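Local coordinates for protein D-alanine--D-alanine ligase (Coxiella burnetii, PDB 3TQT) that probably joins two D-alanine molecules into D-alanyl-D-alanine at the cost of ATP, a step in making the peptidoglycan of the cell wall, at residues A267-S272 and I326-K331; R228-A233 and P245-P250. All coordinates share one frame; numbering follows the deposited sequence.

Interaction 1 of 2, residues A267-S272 and I326-K331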
# COMPACT_ATOMS: atom_id res chain seq x y z
N ALA A 267 -14.91 23.75 11.51
CA ALA A 267 -16.04 22.87 11.77
C ALA A 267 -16.37 22.75 13.27
O ALA A 267 -15.49 22.87 14.12
CB ALA A 267 -15.79 21.49 11.18
N THR A 268 -17.65 22.53 13.56
CA THR A 268 -18.10 22.23 14.92
C THR A 268 -18.24 20.71 15.05
O THR A 268 -18.73 20.04 14.14
CB THR A 268 -19.45 22.88 15.22
OG1 THR A 268 -19.29 24.31 15.26
CG2 THR A 268 -19.99 22.41 16.56
N THR A 269 -17.77 20.17 16.17
CA THR A 269 -17.85 18.72 16.36
C THR A 269 -18.53 18.40 17.68
O THR A 269 -18.51 19.20 18.61
CB THR A 269 -16.46 18.06 16.39
OG1 THR A 269 -15.68 18.63 17.45
CG2 THR A 269 -15.75 18.25 15.06
N THR A 270 -19.13 17.21 17.76
CA THR A 270 -19.77 16.80 19.00
C THR A 270 -19.87 15.30 19.03
O THR A 270 -20.01 14.65 18.00
CB THR A 270 -21.18 17.40 19.15
OG1 THR A 270 -21.74 16.99 20.40
CG2 THR A 270 -22.09 16.94 18.01
N THR A 271 -19.79 14.74 20.23
CA THR A 271 -19.90 13.30 20.39
C THR A 271 -21.34 12.96 20.74
O THR A 271 -21.70 11.79 20.87
CB THR A 271 -18.93 12.82 21.47
OG1 THR A 271 -19.13 13.58 22.66
CG2 THR A 271 -17.49 13.00 20.99
N SER A 272 -22.16 14.00 20.90
CA SER A 272 -23.59 13.82 21.17
C SER A 272 -24.40 14.16 19.93
O SER A 272 -24.54 15.31 19.57
CB SER A 272 -24.05 14.69 22.34
OG SER A 272 -23.70 14.10 23.58
N ILE A 326 -8.74 17.38 21.16
CA ILE A 326 -10.10 17.71 20.76
C ILE A 326 -10.52 16.98 19.48
O ILE A 326 -11.61 17.22 18.95
CB ILE A 326 -10.27 19.21 20.51
CG1 ILE A 326 -9.45 19.64 19.29
CG2 ILE A 326 -9.87 20.00 21.75
CD1 ILE A 326 -9.71 21.06 18.85
N SER A 327 -9.66 16.09 18.99
CA SER A 327 -9.93 15.38 17.75
C SER A 327 -11.01 14.33 17.95
O SER A 327 -11.09 13.69 19.00
CB SER A 327 -8.66 14.73 17.22
OG SER A 327 -7.79 15.71 16.71
N MET A 328 -11.83 14.13 16.91
CA MET A 328 -12.98 13.25 17.01
C MET A 328 -12.63 11.81 17.36
O MET A 328 -13.35 11.17 18.14
CB MET A 328 -13.83 13.30 15.73
CG MET A 328 -14.73 14.57 15.67
SD MET A 328 -15.93 14.59 17.01
CE MET A 328 -17.10 13.36 16.48
N TYR A 329 -11.55 11.27 16.80
CA TYR A 329 -11.25 9.87 17.10
C TYR A 329 -11.10 9.61 18.61
O TYR A 329 -11.84 8.82 19.18
CB TYR A 329 -10.05 9.34 16.30
CG TYR A 329 -9.91 7.85 16.50
CD1 TYR A 329 -10.55 6.95 15.65
CD2 TYR A 329 -9.17 7.34 17.56
CE1 TYR A 329 -10.45 5.58 15.85
CE2 TYR A 329 -9.06 5.98 17.76
CZ TYR A 329 -9.70 5.10 16.91
OH TYR A 329 -9.58 3.75 17.13
N PRO A 330 -10.14 10.27 19.27
CA PRO A 330 -10.09 10.06 20.72
C PRO A 330 -11.33 10.55 21.46
O PRO A 330 -11.73 9.88 22.41
CB PRO A 330 -8.86 10.86 21.16
CG PRO A 330 -8.59 11.82 20.04
CD PRO A 330 -9.02 11.10 18.80
N LYS A 331 -11.93 11.67 21.05
CA LYS A 331 -13.12 12.18 21.75
C LYS A 331 -14.28 11.19 21.70
O LYS A 331 -14.98 10.99 22.68
CB LYS A 331 -13.56 13.53 21.19
CG LYS A 331 -12.78 14.71 21.71
CD LYS A 331 -13.33 16.01 21.12
CE LYS A 331 -14.84 16.12 21.32
NZ LYS A 331 -15.40 17.37 20.73

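Interaction 2 of 2, residues R228-A233 and P245-P250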
# COMPACT_ATOMS: atom_id res chain seq x y z
N ARG A 228 -26.38 14.60 7.40
CA ARG A 228 -25.44 14.90 8.45
C ARG A 228 -24.15 14.12 8.25
O ARG A 228 -24.17 12.99 7.76
CB ARG A 228 -26.06 14.58 9.81
CG ARG A 228 -27.33 15.36 10.09
CD ARG A 228 -27.53 15.54 11.57
NE ARG A 228 -28.26 14.44 12.17
CZ ARG A 228 -28.33 14.23 13.48
NH1 ARG A 228 -27.69 15.03 14.32
NH2 ARG A 228 -29.03 13.20 13.95
N GLU A 229 -23.03 14.74 8.62
CA GLU A 229 -21.74 14.07 8.56
C GLU A 229 -21.48 13.43 9.90
O GLU A 229 -21.17 14.11 10.88
CB GLU A 229 -20.64 15.05 8.20
CG GLU A 229 -20.92 15.81 6.91
CD GLU A 229 -19.66 16.18 6.18
OE1 GLU A 229 -18.69 15.39 6.23
OE2 GLU A 229 -19.63 17.26 5.57
N ILE A 230 -21.62 12.11 9.93
CA ILE A 230 -21.52 11.33 11.16
C ILE A 230 -20.22 10.55 11.11
O ILE A 230 -19.81 10.08 10.05
CB ILE A 230 -22.71 10.37 11.29
CG1 ILE A 230 -24.03 11.16 11.25
CG2 ILE A 230 -22.60 9.52 12.56
CD1 ILE A 230 -24.15 12.22 12.32
N GLU A 231 -19.55 10.45 12.25
CA GLU A 231 -18.28 9.73 12.29
C GLU A 231 -18.35 8.65 13.35
O GLU A 231 -19.14 8.73 14.28
CB GLU A 231 -17.14 10.69 12.59
CG GLU A 231 -17.08 11.86 11.63
CD GLU A 231 -15.89 12.74 11.89
OE1 GLU A 231 -15.32 12.64 13.00
OE2 GLU A 231 -15.50 13.51 11.00
N CYS A 232 -17.52 7.63 13.18
CA CYS A 232 -17.48 6.53 14.12
C CYS A 232 -16.05 6.03 14.22
O CYS A 232 -15.40 5.78 13.21
CB CYS A 232 -18.42 5.42 13.67
SG CYS A 232 -18.54 4.02 14.80
N ALA A 233 -15.56 5.92 15.45
CA ALA A 233 -14.20 5.47 15.69
C ALA A 233 -14.22 3.97 15.85
O ALA A 233 -14.99 3.43 16.63
CB ALA A 233 -13.64 6.13 16.93
N PRO A 245 -21.34 7.07 17.76
CA PRO A 245 -21.19 7.97 16.61
C PRO A 245 -20.99 9.40 17.08
O PRO A 245 -21.50 9.77 18.13
CB PRO A 245 -22.54 7.86 15.89
CG PRO A 245 -23.18 6.61 16.42
CD PRO A 245 -22.69 6.49 17.83
N GLY A 246 -20.23 10.18 16.32
CA GLY A 246 -20.12 11.60 16.58
C GLY A 246 -20.57 12.34 15.34
O GLY A 246 -20.84 11.72 14.31
N GLU A 247 -20.65 13.66 15.43
CA GLU A 247 -21.05 14.46 14.29
C GLU A 247 -20.11 15.62 14.09
O GLU A 247 -19.57 16.19 15.04
CB GLU A 247 -22.48 14.96 14.44
CG GLU A 247 -22.90 15.95 13.35
CD GLU A 247 -24.37 16.33 13.41
OE1 GLU A 247 -24.95 16.26 14.51
OE2 GLU A 247 -24.94 16.67 12.36
N ILE A 248 -19.91 15.98 12.83
CA ILE A 248 -19.14 17.16 12.52
C ILE A 248 -20.01 18.03 11.65
O ILE A 248 -20.76 17.52 10.81
CB ILE A 248 -17.83 16.82 11.79
CG1 ILE A 248 -16.92 18.05 11.71
CG2 ILE A 248 -18.11 16.26 10.40
CD1 ILE A 248 -15.60 17.80 11.00
N ILE A 249 -19.95 19.33 11.88
CA ILE A 249 -20.71 20.27 11.07
C ILE A 249 -19.75 21.28 10.47
O ILE A 249 -19.24 22.17 11.16
CB ILE A 249 -21.78 21.02 11.88
CG1 ILE A 249 -22.64 20.03 12.67
CG2 ILE A 249 -22.63 21.89 10.95
CD1 ILE A 249 -22.07 19.69 14.04
N PRO A 250 -19.47 21.12 9.18
CA PRO A 250 -18.65 22.09 8.45
C PRO A 250 -19.20 23.49 8.62
O PRO A 250 -20.42 23.67 8.63
CB PRO A 250 -18.77 21.63 6.99
CG PRO A 250 -19.86 20.56 6.98
CD PRO A 250 -19.85 19.97 8.34
O HOH W 1 -23.33 17.13 10.04

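Interaction 1 of 2, residues A267-S272 and I326-K331
Ser327 sits at the N-cap position of helix 328-335. Its backbone O takes the first helical bond, from Lys331 N at 3.0 Å. Met328 follows and makes the apolar half of the contact. Its chain bends at both chi2 (-63°) and chi3 (-74°). This folds SD and CE across to strand 268-270. SD lies 3.6 Å from Thr269 CB, and CG meets the methyl CG2 of the same threonine. The two side chains run alongside each other, pointing opposite ways. The end methyl CE comes to 3.5 Å from Thr270 O. One turn on, Lys331 runs out beside Met328. A bend at chi3 (52°) turns its otherwise extended chain so that NZ stands 3.5 Å from Thr269 OG1. Its backbone and CB face Thr271, whose CG2 lies 3.6 Å from Lys331 O and 4.0 Å from Lys331 CB. No hydrogen bond joins the segments, so the contact is packing near the surface. The strand ends in an ST turn through Thr271: Ser272 N bonds Thr270 OG1 at 3.1 Å. Strand 268-270 is an edge strand, within this chain, of an antiparallel sheet in the ATP-grasp part of the chain, paired with strand 241-249. Helix 328-335 lies against this sheet, with Met328 on Glu231 and Tyr329 on Ala233 of strand 228-236.

Interaction 2 of 2, residues R228-A233 and P245-P250
Glu247 has CG anti to the backbone N (chi1 173°) and stays extended beyond it, which carries its carboxylate along strand 228-236 to Arg228. Arg228 starts with CG anti to its carbonyl carbon, then bends at chi3 (-88°), which sets NH1 beside the acid. The two side chains cross at about a right angle, with their flat groups 69° apart. NH1 reaches OE1 of Glu247 at 3.0 Å, a salt bridge whose hydrogen bond is bent and weak. The other oxygen, OE2, lies against the Arg228 methylenes, 2.9 Å from CD. A water links Glu229 N to Ile248 O and to the Glu247 carboxylate: it accepts from Glu229 N at 2.8 Å and donates to OE2 and to Ile248 O. The backbones also pair directly. Glu231 and Gly246 form an antiparallel hydrogen-bonded pair. Gly246 N bonds Glu231 O and Glu231 N bonds Gly246 O, both at 2.7 Å. The first donor lies in the carbonyl plane, the second above it. Ile248 N donates to Glu229 O at 3.0 Å, nearly along the C=O axis. Between these bonds Ile230 and Glu247 are a non-hydrogen-bonded pair. Ile230 CG2 packs on Pro245 CB at 3.7 Å, while its CD1 touches Glu247 CB. Glu229 and Glu231 lie on the other face with Ile248, whose CG2 meets Glu229 CB at 3.6 Å. These strands form a beta hairpin, and Arg228 to Glu231 belong to the predicted ATP site. Helix 277-293 packs on the Ile230 face, helix 328-335 on the Glu231 face, and strand 298-306 pairs with the far edge of strand 228-236.

How the interactions relate
Going from the N terminus, interaction 2 comes first. It closes the short hairpin between strands 228-236 and 241-249. The chain then passes through an unmodelled stretch, residues 252-266, and returns as strand 268-270, beside strand 241-249. Interaction 1 opens there and closes a longer loop at helix 328-335, after helix 277-293 and strands 298-306 and 312-318. The two loops follow in series, neither nesting nor crossing. Their centres are about 8 Å apart. Probable backbone bonds from Thr268 O to Ile249 N and from Thr270 O to Glu247 N join them through the sheet. Together they tie three neighbouring strands to the helix packed across them, close to the predicted magnesium ligand Asp303.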